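Local coordinates for protein octenoyl-coa reductase/carboxylase (Streptomyces sp., PDB 4A0S) that reductively carboxylates 2-octenoyl-CoA with NADPH, supplying an unusual extender unit for cinnabaramide polyketide biosynthesis, at residues A[189-194]-A[434-439]; A[227-232]-A[259-264]; A[238-243]-A[372-377]. All blocks are in the same frame, centred on the assembly; numbering follows the deposited sequence.

All three contacts are mainly buried, and none has a hydrogen bond between its two segments; what differs is what lies beyond the apolar touch. Interaction 1 packs the C-terminal tail against the segment leading into helix 193-197. Interaction 2 sits in the nucleotide-binding core, where small side chains back a turn that faces NADP. Interaction 3 joins two helices beside a neighbouring subunit, and its polar edge is completed there. Interactions 2 and 3 meet at helix 232-243, whose I238 CD1 lies 3.5 Å from V261 CG1. The tail of interaction 1 continues onto interaction 2 through P438 and L439, while H190 packs against the backbone of F375 in interaction 3.

Interaction 1 of 3, residues A[189-194]-A[434-439]; sequences AHLTWE and DRLNPL
The imidazole of H190 presents an edge to L436, whose methyl CD1 lies in the ring plane, 3.8 Å from CD2 of the histidine. The second methyl, L436 CD2, sits near the same plane and comes to 3.7 Å from H190 CD2 and 3.8 Å from H190 NE2. One face of the ring is taken by its own neighbour in sequence: L191 CG stands 3.6 Å above the plane, offset toward the rim. L191 also reaches across the contact, where its CD2 meets L436 CD2 at 4.0 Å. The leucine thus forks at the histidine edge, with one prong shared between ring and neighbour. With CG of H190 placed between the backbone N and the carbonyl carbon (chi1 63°), the ring turns off the segment toward the tail. Replacing L436 by alanine would probably open a gap beside the ring edge and deprive L191 CD2 of its apolar partner. This contact packs the C-terminal tail against the segment leading into helix 193-197, away from the coenzyme and substrate pockets. Polar ties flank it: R428 donates to H190 O, and N437 ND2 bonds to E195 and E433 O. Between the two segments themselves the chemistry is wholly one of van der Waals packing, so fit of shape does the joining here, and directional bonds are left to the surrounding residues.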
loop_
_atom_site.group_PDB
_atom_site.type_symbol
_atom_site.label_atom_id
_atom_site.label_comp_id
_atom_site.label_asym_id
_atom_site.label_seq_id
_atom_site.Cartn_x
_atom_site.Cartn_y
_atom_site.Cartn_z
ATOM N N ALA A 189 -24.057 -10.031 19.815
ATOM C CA ALA A 189 -25.222 -10.573 20.525
ATOM C C ALA A 189 -24.893 -11.385 21.804
ATOM O O ALA A 189 -25.688 -11.435 22.743
ATOM C CB ALA A 189 -26.083 -11.383 19.569
ATOM N N HIS A 190 -23.724 -12.008 21.835
ATOM C CA HIS A 190 -23.375 -12.902 22.916
ATOM C C HIS A 190 -22.802 -12.150 24.105
ATOM O O HIS A 190 -22.419 -12.759 25.089
ATOM C CB HIS A 190 -22.334 -13.884 22.418
ATOM C CG HIS A 190 -21.057 -13.220 22.011
ATOM N ND1 HIS A 190 -20.913 -12.563 20.806
ATOM C CD2 HIS A 190 -19.883 -13.071 22.665
ATOM C CE1 HIS A 190 -19.695 -12.065 20.725
ATOM N NE2 HIS A 190 -19.045 -12.364 21.836
ATOM N N LEU A 191 -22.721 -10.829 23.996
ATOM C CA LEU A 191 -22.097 -10.025 25.022
ATOM C C LEU A 191 -23.133 -9.344 25.883
ATOM O O LEU A 191 -24.198 -8.997 25.405
ATOM C CB LEU A 191 -21.240 -8.951 24.387
ATOM C CG LEU A 191 -19.980 -9.419 23.656
ATOM C CD1 LEU A 191 -19.247 -8.203 23.164
ATOM C CD2 LEU A 191 -19.083 -10.299 24.527
ATOM N N THR A 192 -22.789 -9.106 27.137
ATOM C CA THR A 192 -23.619 -8.301 27.993
ATOM C C THR A 192 -23.432 -6.853 27.559
ATOM O O THR A 192 -22.505 -6.532 26.802
ATOM C CB THR A 192 -23.202 -8.434 29.464
ATOM O OG1 THR A 192 -21.899 -7.872 29.631
ATOM C CG2 THR A 192 -23.192 -9.887 29.909
ATOM N N TRP A 193 -24.290 -5.971 28.047
ATOM C CA TRP A 193 -24.197 -4.560 27.703
ATOM C C TRP A 193 -22.835 -3.990 28.030
ATOM O O TRP A 193 -22.182 -3.365 27.175
ATOM C CB TRP A 193 -25.266 -3.761 28.422
ATOM C CG TRP A 193 -26.615 -4.134 28.032
ATOM C CD1 TRP A 193 -27.545 -4.754 28.813
ATOM C CD2 TRP A 193 -27.226 -3.949 26.746
ATOM N NE1 TRP A 193 -28.696 -4.948 28.108
ATOM C CE2 TRP A 193 -28.532 -4.466 26.833
ATOM C CE3 TRP A 193 -26.799 -3.383 25.530
ATOM C CZ2 TRP A 193 -29.426 -4.427 25.755
ATOM C CZ3 TRP A 193 -27.683 -3.346 24.461
ATOM C CH2 TRP A 193 -28.975 -3.880 24.574
ATOM N N GLU A 194 -22.404 -4.218 29.269
ATOM C CA GLU A 194 -21.149 -3.677 29.741
ATOM C C GLU A 194 -19.965 -4.278 28.963
ATOM O O GLU A 194 -18.994 -3.585 28.647
ATOM C CB GLU A 194 -21.005 -3.861 31.258
ATOM C CG GLU A 194 -21.095 -5.311 31.724
ATOM C CD GLU A 194 -22.522 -5.791 31.972
ATOM O OE1 GLU A 194 -23.492 -5.237 31.402
ATOM O OE2 GLU A 194 -22.656 -6.754 32.755
ATOM N N ASP A 434 -16.035 -17.045 30.707
ATOM C CA ASP A 434 -14.665 -16.811 31.181
ATOM C C ASP A 434 -13.714 -16.413 30.068
ATOM O O ASP A 434 -12.869 -15.526 30.252
ATOM C CB ASP A 434 -14.128 -18.021 31.960
ATOM C CG ASP A 434 -14.859 -18.227 33.276
ATOM O OD1 ASP A 434 -15.510 -17.265 33.748
ATOM O OD2 ASP A 434 -14.805 -19.352 33.826
ATOM N N ARG A 435 -13.856 -17.050 28.910
ATOM C CA ARG A 435 -13.100 -16.632 27.741
ATOM C C ARG A 435 -13.452 -15.183 27.405
ATOM O O ARG A 435 -12.595 -14.411 26.983
ATOM C CB ARG A 435 -13.353 -17.547 26.539
ATOM C CG ARG A 435 -13.099 -16.851 25.164
ATOM C CD ARG A 435 -12.357 -17.706 24.152
ATOM N NE ARG A 435 -12.009 -16.949 22.937
ATOM C CZ ARG A 435 -11.014 -16.061 22.843
ATOM N NH1 ARG A 435 -10.251 -15.770 23.897
ATOM N NH2 ARG A 435 -10.780 -15.450 21.689
ATOM N N LEU A 436 -14.718 -14.827 27.595
ATOM C CA LEU A 436 -15.190 -13.491 27.287
ATOM C C LEU A 436 -14.754 -12.461 28.313
ATOM O O LEU A 436 -14.795 -11.273 28.040
ATOM C CB LEU A 436 -16.708 -13.471 27.149
ATOM C CG LEU A 436 -17.239 -14.252 25.954
ATOM C CD1 LEU A 436 -18.733 -14.343 26.034
ATOM C CD2 LEU A 436 -16.788 -13.600 24.631
ATOM N N ASN A 437 -14.330 -12.902 29.489
ATOM C CA ASN A 437 -13.921 -11.957 30.523
ATOM C C ASN A 437 -12.604 -12.343 31.131
ATOM O O ASN A 437 -12.557 -12.623 32.327
ATOM C CB ASN A 437 -14.974 -11.876 31.625
ATOM C CG ASN A 437 -16.245 -11.231 31.155
ATOM O OD1 ASN A 437 -16.379 -10.011 31.198
ATOM N ND2 ASN A 437 -17.190 -12.042 30.713
ATOM N N PRO A 438 -11.522 -12.344 30.318
ATOM C CA PRO A 438 -10.204 -12.719 30.805
ATOM C C PRO A 438 -9.762 -11.840 31.963
ATOM O O PRO A 438 -9.038 -12.293 32.851
ATOM C CB PRO A 438 -9.303 -12.481 29.593
ATOM C CG PRO A 438 -10.068 -11.549 28.713
ATOM C CD PRO A 438 -11.483 -11.956 28.897
ATOM N N LEU A 439 -10.218 -10.592 31.959
ATOM C CA LEU A 439 -9.790 -9.631 32.966
ATOM C C LEU A 439 -10.732 -9.490 34.152
ATOM O O LEU A 439 -10.533 -8.607 34.984
ATOM C CB LEU A 439 -9.546 -8.266 32.321
ATOM C CG LEU A 439 -8.463 -8.236 31.237
ATOM C CD1 LEU A 439 -8.298 -6.823 30.738
ATOM C CD2 LEU A 439 -7.110 -8.807 31.730
#

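Interaction 2 of 3, residues A[227-232]-A[259-264]; sequences WGASGG and AAVRAL. With NAP (NADP nicotinamide-adenine-dinucleotide phosphate), chain F.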
loop_
_atom_site.group_PDB
_atom_site.type_symbol
_atom_site.label_atom_id
_atom_site.label_comp_id
_atom_site.label_asym_id
_atom_site.label_seq_id
_atom_site.Cartn_x
_atom_site.Cartn_y
_atom_site.Cartn_z
ATOM N N TRP A 227 3.283 -1.067 24.457
ATOM C CA TRP A 227 3.381 -0.257 25.658
ATOM C C TRP A 227 2.067 -0.208 26.418
ATOM O O TRP A 227 0.998 -0.432 25.840
ATOM C CB TRP A 227 3.782 1.154 25.288
ATOM C CG TRP A 227 5.160 1.247 24.800
ATOM C CD1 TRP A 227 5.563 1.428 23.505
ATOM C CD2 TRP A 227 6.346 1.153 25.582
ATOM N NE1 TRP A 227 6.921 1.457 23.435
ATOM C CE2 TRP A 227 7.437 1.301 24.696
ATOM C CE3 TRP A 227 6.601 0.976 26.951
ATOM C CZ2 TRP A 227 8.768 1.271 25.131
ATOM C CZ3 TRP A 227 7.919 0.945 27.385
ATOM C CH2 TRP A 227 8.988 1.095 26.476
ATOM N N GLY A 228 2.151 0.115 27.710
ATOM C CA GLY A 228 0.959 0.245 28.545
ATOM C C GLY A 228 -0.017 -0.865 28.231
ATOM O O GLY A 228 -1.215 -0.621 28.036
ATOM N N ALA A 229 0.508 -2.092 28.188
ATOM C CA ALA A 229 -0.188 -3.198 27.536
ATOM C C ALA A 229 -1.428 -3.700 28.270
ATOM O O ALA A 229 -2.295 -4.303 27.663
ATOM C CB ALA A 229 0.769 -4.346 27.275
ATOM N N SER A 230 -1.500 -3.473 29.576
ATOM C CA SER A 230 -2.611 -4.013 30.366
ATOM C C SER A 230 -3.833 -3.106 30.361
ATOM O O SER A 230 -4.919 -3.508 30.821
ATOM C CB SER A 230 -2.174 -4.258 31.817
ATOM O OG SER A 230 -1.919 -3.021 32.454
ATOM N N GLY A 231 -3.665 -1.892 29.834
ATOM C CA GLY A 231 -4.772 -0.925 29.777
ATOM C C GLY A 231 -5.772 -1.204 28.669
ATOM O O GLY A 231 -5.752 -2.273 28.072
ATOM N N GLY A 232 -6.651 -0.232 28.413
ATOM C CA GLY A 232 -7.723 -0.378 27.444
ATOM C C GLY A 232 -7.200 -0.672 26.046
ATOM O O GLY A 232 -7.587 -1.654 25.427
ATOM N N ALA A 259 0.087 -9.706 35.137
ATOM C CA ALA A 259 -0.931 -10.732 35.305
ATOM C C ALA A 259 -2.074 -10.481 34.321
ATOM O O ALA A 259 -2.567 -11.412 33.675
ATOM C CB ALA A 259 -1.417 -10.759 36.722
ATOM N N ALA A 260 -2.472 -9.215 34.198
ATOM C CA ALA A 260 -3.539 -8.827 33.272
ATOM C C ALA A 260 -3.211 -9.223 31.837
ATOM O O ALA A 260 -4.021 -9.867 31.159
ATOM C CB ALA A 260 -3.787 -7.335 33.371
ATOM N N VAL A 261 -2.020 -8.867 31.376
ATOM C CA VAL A 261 -1.643 -9.186 29.988
ATOM C C VAL A 261 -1.432 -10.692 29.789
ATOM O O VAL A 261 -1.664 -11.214 28.703
ATOM C CB VAL A 261 -0.403 -8.402 29.482
ATOM C CG1 VAL A 261 -0.637 -6.902 29.533
ATOM C CG2 VAL A 261 0.848 -8.766 30.274
ATOM N N ARG A 262 -1.009 -11.398 30.830
ATOM C CA ARG A 262 -0.862 -12.843 30.685
ATOM C C ARG A 262 -2.227 -13.478 30.556
ATOM O O ARG A 262 -2.405 -14.415 29.792
ATOM C CB ARG A 262 -0.090 -13.437 31.854
ATOM C CG ARG A 262 1.327 -13.017 31.847
ATOM C CD ARG A 262 2.135 -13.756 32.874
ATOM N NE ARG A 262 3.530 -13.441 32.646
ATOM C CZ ARG A 262 4.287 -14.037 31.730
ATOM N NH1 ARG A 262 3.784 -15.000 30.971
ATOM N NH2 ARG A 262 5.550 -13.661 31.573
ATOM N N ALA A 263 -3.207 -12.932 31.282
ATOM C CA ALA A 263 -4.583 -13.428 31.223
ATOM C C ALA A 263 -5.191 -13.241 29.838
ATOM O O ALA A 263 -6.128 -13.953 29.456
ATOM C CB ALA A 263 -5.441 -12.744 32.290
ATOM N N LEU A 264 -4.658 -12.273 29.090
ATOM C CA LEU A 264 -5.007 -12.079 27.688
ATOM C C LEU A 264 -4.143 -12.936 26.758
ATOM O O LEU A 264 -4.253 -12.849 25.532
ATOM C CB LEU A 264 -4.853 -10.605 27.319
ATOM C CG LEU A 264 -5.712 -9.620 28.113
ATOM C CD1 LEU A 264 -5.204 -8.210 27.869
ATOM C CD2 LEU A 264 -7.159 -9.716 27.732
HETATM P PA NAP F . -5.545 3.056 30.045
HETATM O O1A NAP F . -6.661 1.945 30.014
HETATM O O2A NAP F . -5.413 3.842 31.315
HETATM O O5B NAP F . -4.219 2.325 29.775
HETATM C C5B NAP F . -3.068 3.129 29.610
HETATM C C4B NAP F . -1.877 2.263 29.989
HETATM O O4B NAP F . -0.721 3.083 29.768
HETATM C C3B NAP F . -1.872 1.853 31.478
HETATM O O3B NAP F . -2.055 0.452 31.492
HETATM C C2B NAP F . -0.443 2.104 31.935
HETATM O O2B NAP F . 0.402 0.980 31.696
HETATM C C1B NAP F . 0.027 3.210 31.060
HETATM N N9A NAP F . -0.378 4.495 31.683
HETATM C C8A NAP F . -1.461 4.776 32.427
HETATM N N7A NAP F . -1.471 6.073 32.762
HETATM C C5A NAP F . -0.382 6.597 32.218
HETATM C C6A NAP F . 0.146 7.864 32.245
HETATM N N6A NAP F . -0.501 8.838 32.882
HETATM N N1A NAP F . 1.278 8.083 31.593
HETATM C C2A NAP F . 1.898 7.115 30.924
HETATM N N3A NAP F . 1.442 5.882 30.895
HETATM C C4A NAP F . 0.301 5.611 31.534
HETATM O O3 NAP F . -5.746 4.084 28.834
HETATM P PN NAP F . -5.977 3.627 27.311
HETATM O O1N NAP F . -7.543 3.608 27.206
HETATM O O2N NAP F . -5.215 2.389 26.914
HETATM O O5D NAP F . -5.437 4.956 26.612
HETATM C C5D NAP F . -4.025 5.136 26.665
HETATM C C4D NAP F . -3.762 6.414 25.921
HETATM O O4D NAP F . -4.298 6.218 24.567
HETATM C C3D NAP F . -4.521 7.613 26.491
HETATM O O3D NAP F . -3.571 8.692 26.365
HETATM C C2D NAP F . -5.693 7.795 25.550
HETATM O O2D NAP F . -6.130 9.173 25.501
HETATM C C1D NAP F . -4.988 7.461 24.250
HETATM N N1N NAP F . -5.994 6.920 23.368
HETATM C C2N NAP F . -6.050 7.443 22.094
HETATM C C3N NAP F . -7.002 6.910 21.272
HETATM C C7N NAP F . -7.070 7.483 19.909
HETATM O O7N NAP F . -6.243 8.307 19.505
HETATM N N7N NAP F . -8.105 7.055 19.238
HETATM C C4N NAP F . -7.873 5.896 21.681
HETATM C C5N NAP F . -7.818 5.353 22.953
HETATM C C6N NAP F . -6.857 5.871 23.806
HETATM P P2B NAP F . 1.793 0.987 32.504
HETATM O O1X NAP F . 2.124 -0.594 32.295
HETATM O O2X NAP F . 2.890 1.896 31.751
HETATM O O3X NAP F . 1.351 1.420 33.881
#
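V261 presses a methyl group against the peptide backbone between A229 and S230 and not merely against side chains: its CG1 lies 3.5 Å from A229 C and equally 3.5 Å from S230 N. The two chains come unusually close here, with S230 CA and V261 CA 5.3 Å apart. Both side chains of the turn join in, A229 CB approaching V261 CG1 at 3.7 Å while S230 CB rests on both that methyl and A260 CB. The valine's first torsion (chi1 -60°) sets CG1 opposite its own carbonyl carbon and aims it at the turn; neighbouring V261 contacts run to A250, V252 and I238. The turn itself is a type I beta turn from G228 to G231, part of the glycine-rich loop of a Rossmann fold that links strand 223-226 to helix 232-243. Helix 255-263 backs this loop, and the coenzyme lies against the loop's glycines. Glycine is needed at three places: a CB on G228, G231 or G232 would run into NADP, and at G228 the positive phi (42°) favours glycine independently. G232 N donates to O1A of the cofactor at 2.7 Å, nearly straight at 167°, and as this residue lies near the start of helix 232-243 the helix end would probably stabilise the charged diphosphate. S230 OG approaches the ribose oxygen O3B of NADP at 3.6 Å. K257 NZ and S253 OG also hydrogen-bond to the coenzyme.

Interaction 3 of 3, residues A[238-243]-A[372-377]; sequences IQFVKN and NRLFES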
loop_
_atom_site.group_PDB
_atom_site.type_symbol
_atom_site.label_atom_id
_atom_site.label_comp_id
_atom_site.label_asym_id
_atom_site.label_seq_id
_atom_site.Cartn_x
_atom_site.Cartn_y
_atom_site.Cartn_z
ATOM N N ILE A 238 -3.075 -6.524 22.291
ATOM C CA ILE A 238 -2.621 -7.897 22.541
ATOM C C ILE A 238 -3.444 -8.913 21.758
ATOM O O ILE A 238 -2.904 -9.833 21.150
ATOM C CB ILE A 238 -2.686 -8.248 24.049
ATOM C CG1 ILE A 238 -1.554 -7.550 24.788
ATOM C CG2 ILE A 238 -2.647 -9.776 24.260
ATOM C CD1 ILE A 238 -1.822 -7.377 26.276
ATOM N N GLN A 239 -4.756 -8.737 21.776
ATOM C CA GLN A 239 -5.637 -9.697 21.148
ATOM C C GLN A 239 -5.537 -9.661 19.640
ATOM O O GLN A 239 -5.521 -10.711 18.994
ATOM C CB GLN A 239 -7.054 -9.448 21.589
ATOM C CG GLN A 239 -7.238 -9.688 23.060
ATOM C CD GLN A 239 -8.683 -9.736 23.379
ATOM O OE1 GLN A 239 -9.380 -10.660 22.967
ATOM N NE2 GLN A 239 -9.173 -8.700 24.033
ATOM N N PHE A 240 -5.457 -8.463 19.080
ATOM C CA PHE A 240 -5.290 -8.336 17.642
ATOM C C PHE A 240 -3.946 -8.913 17.205
ATOM O O PHE A 240 -3.867 -9.570 16.169
ATOM C CB PHE A 240 -5.405 -6.894 17.205
ATOM C CG PHE A 240 -6.766 -6.333 17.396
ATOM C CD1 PHE A 240 -7.893 -7.061 17.018
ATOM C CD2 PHE A 240 -6.934 -5.085 17.969
ATOM C CE1 PHE A 240 -9.183 -6.529 17.210
ATOM C CE2 PHE A 240 -8.206 -4.564 18.163
ATOM C CZ PHE A 240 -9.321 -5.282 17.771
ATOM N N VAL A 241 -2.913 -8.692 18.006
ATOM C CA VAL A 241 -1.597 -9.228 17.677
ATOM C C VAL A 241 -1.676 -10.753 17.682
ATOM O O VAL A 241 -1.339 -11.431 16.697
ATOM C CB VAL A 241 -0.515 -8.704 18.620
ATOM C CG1 VAL A 241 0.831 -9.389 18.308
ATOM C CG2 VAL A 241 -0.377 -7.180 18.464
ATOM N N LYS A 242 -2.186 -11.294 18.772
ATOM C CA LYS A 242 -2.281 -12.736 18.909
ATOM C C LYS A 242 -3.175 -13.299 17.819
ATOM O O LYS A 242 -2.773 -14.201 17.100
ATOM C CB LYS A 242 -2.815 -13.098 20.280
ATOM C CG LYS A 242 -1.779 -12.913 21.378
ATOM C CD LYS A 242 -2.326 -13.330 22.737
ATOM C CE LYS A 242 -2.663 -14.836 22.745
ATOM N NZ LYS A 242 -1.439 -15.711 22.558
ATOM N N ASN A 243 -4.373 -12.728 17.679
ATOM C CA ASN A 243 -5.322 -13.228 16.699
ATOM C C ASN A 243 -4.784 -13.132 15.283
ATOM O O ASN A 243 -5.146 -13.941 14.420
ATOM C CB ASN A 243 -6.673 -12.527 16.799
ATOM C CG ASN A 243 -7.743 -13.205 15.956
ATOM O OD1 ASN A 243 -8.048 -14.387 16.151
ATOM N ND2 ASN A 243 -8.328 -12.457 15.020
ATOM N N ASN A 372 -15.705 -5.092 15.144
ATOM C CA ASN A 372 -16.933 -5.704 15.630
ATOM C C ASN A 372 -17.052 -7.145 15.151
ATOM O O ASN A 372 -17.473 -8.010 15.903
ATOM C CB ASN A 372 -18.146 -4.889 15.180
ATOM C CG ASN A 372 -19.359 -5.152 16.027
ATOM O OD1 ASN A 372 -19.246 -5.405 17.229
ATOM N ND2 ASN A 372 -20.524 -5.077 15.419
ATOM N N ARG A 373 -16.642 -7.402 13.913
ATOM C CA ARG A 373 -16.669 -8.753 13.373
ATOM C C ARG A 373 -15.786 -9.697 14.157
ATOM O O ARG A 373 -16.110 -10.866 14.308
ATOM C CB ARG A 373 -16.247 -8.755 11.915
ATOM C CG ARG A 373 -17.333 -8.262 11.046
ATOM C CD ARG A 373 -16.792 -7.923 9.701
ATOM N NE ARG A 373 -17.892 -7.626 8.802
ATOM C CZ ARG A 373 -17.745 -7.356 7.508
ATOM N NH1 ARG A 373 -16.536 -7.315 6.955
ATOM N NH2 ARG A 373 -18.814 -7.104 6.776
ATOM N N LEU A 374 -14.667 -9.183 14.649
ATOM C CA LEU A 374 -13.762 -10.015 15.423
ATOM C C LEU A 374 -14.347 -10.297 16.798
ATOM O O LEU A 374 -14.081 -11.327 17.387
ATOM C CB LEU A 374 -12.410 -9.347 15.540
ATOM C CG LEU A 374 -11.646 -9.292 14.212
ATOM C CD1 LEU A 374 -10.372 -8.465 14.366
ATOM C CD2 LEU A 374 -11.321 -10.695 13.705
ATOM N N PHE A 375 -15.133 -9.355 17.321
ATOM C CA PHE A 375 -15.843 -9.613 18.573
ATOM C C PHE A 375 -16.959 -10.607 18.344
ATOM O O PHE A 375 -17.167 -11.518 19.150
ATOM C CB PHE A 375 -16.393 -8.320 19.164
ATOM C CG PHE A 375 -15.370 -7.549 19.903
ATOM C CD1 PHE A 375 -15.106 -7.836 21.238
ATOM C CD2 PHE A 375 -14.616 -6.580 19.259
ATOM C CE1 PHE A 375 -14.128 -7.134 21.933
ATOM C CE2 PHE A 375 -13.629 -5.867 19.954
ATOM C CZ PHE A 375 -13.390 -6.150 21.289
ATOM N N GLU A 376 -17.639 -10.436 17.211
ATOM C CA GLU A 376 -18.796 -11.236 16.838
ATOM C C GLU A 376 -18.466 -12.718 16.749
ATOM O O GLU A 376 -19.287 -13.552 17.121
ATOM C CB GLU A 376 -19.386 -10.743 15.518
ATOM C CG GLU A 376 -20.301 -9.539 15.676
ATOM C CD GLU A 376 -20.752 -8.999 14.338
ATOM O OE1 GLU A 376 -20.108 -9.325 13.325
ATOM O OE2 GLU A 376 -21.763 -8.275 14.294
ATOM N N SER A 377 -17.260 -13.026 16.267
ATOM C CA SER A 377 -16.786 -14.404 16.135
ATOM C C SER A 377 -16.166 -14.920 17.432
ATOM O O SER A 377 -15.897 -16.121 17.567
ATOM C CB SER A 377 -15.719 -14.460 15.053
ATOM O OG SER A 377 -14.577 -13.755 15.489
#
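L374 divides its two methyls between partners on helix 232-243. CD1 meets the ring of F240 obliquely, 3.6 Å from CE1 of the phenylalanine and 3.9 Å from its CD1. CD2 instead approaches the amide of N243, at 3.7 Å from ND2. The CB of L374 is directed toward the opposing helix, whereas F240 leaves its own helix at an angle and brings the CD1–CE1 side of its ring round to L374. N243 CG lies opposite the backbone N (chi1 -170°), which carries the amide out toward the leucine. F375 adds some looser cover alongside. The two backbones stay well apart, F240 CA and L374 CA being 8.9 Å from each other, so the side chains bridge the space.

The helices belong to the cofactor-binding Rossmann domain: 232-243 follows the glycine-rich loop, and 365-376 follows strand 356-359, the last in chain order of the parallel sheet, before the chain goes on to strand 384-389 of the other, mixed sheet. Beyond this first shell, helix 200-210 packs on both partners through Y207, which meets the F240 ring edge-to-face and also touches L374. On the polar side, a single glutamine, Q220 of a neighbouring subunit, touches all three residues of the contact: it accepts a hydrogen bond from N243 ND2 through OE1, which probably restrains the amide of N243, donates from NE2 to F240 O, and packs its side chain on L374 as well. Farther out, Q239 NE2 bonds to V381 O, tying helix 232-243 to the chain beyond helix 365-376, and the backbone of L374 is hydrogen-bonded to V380.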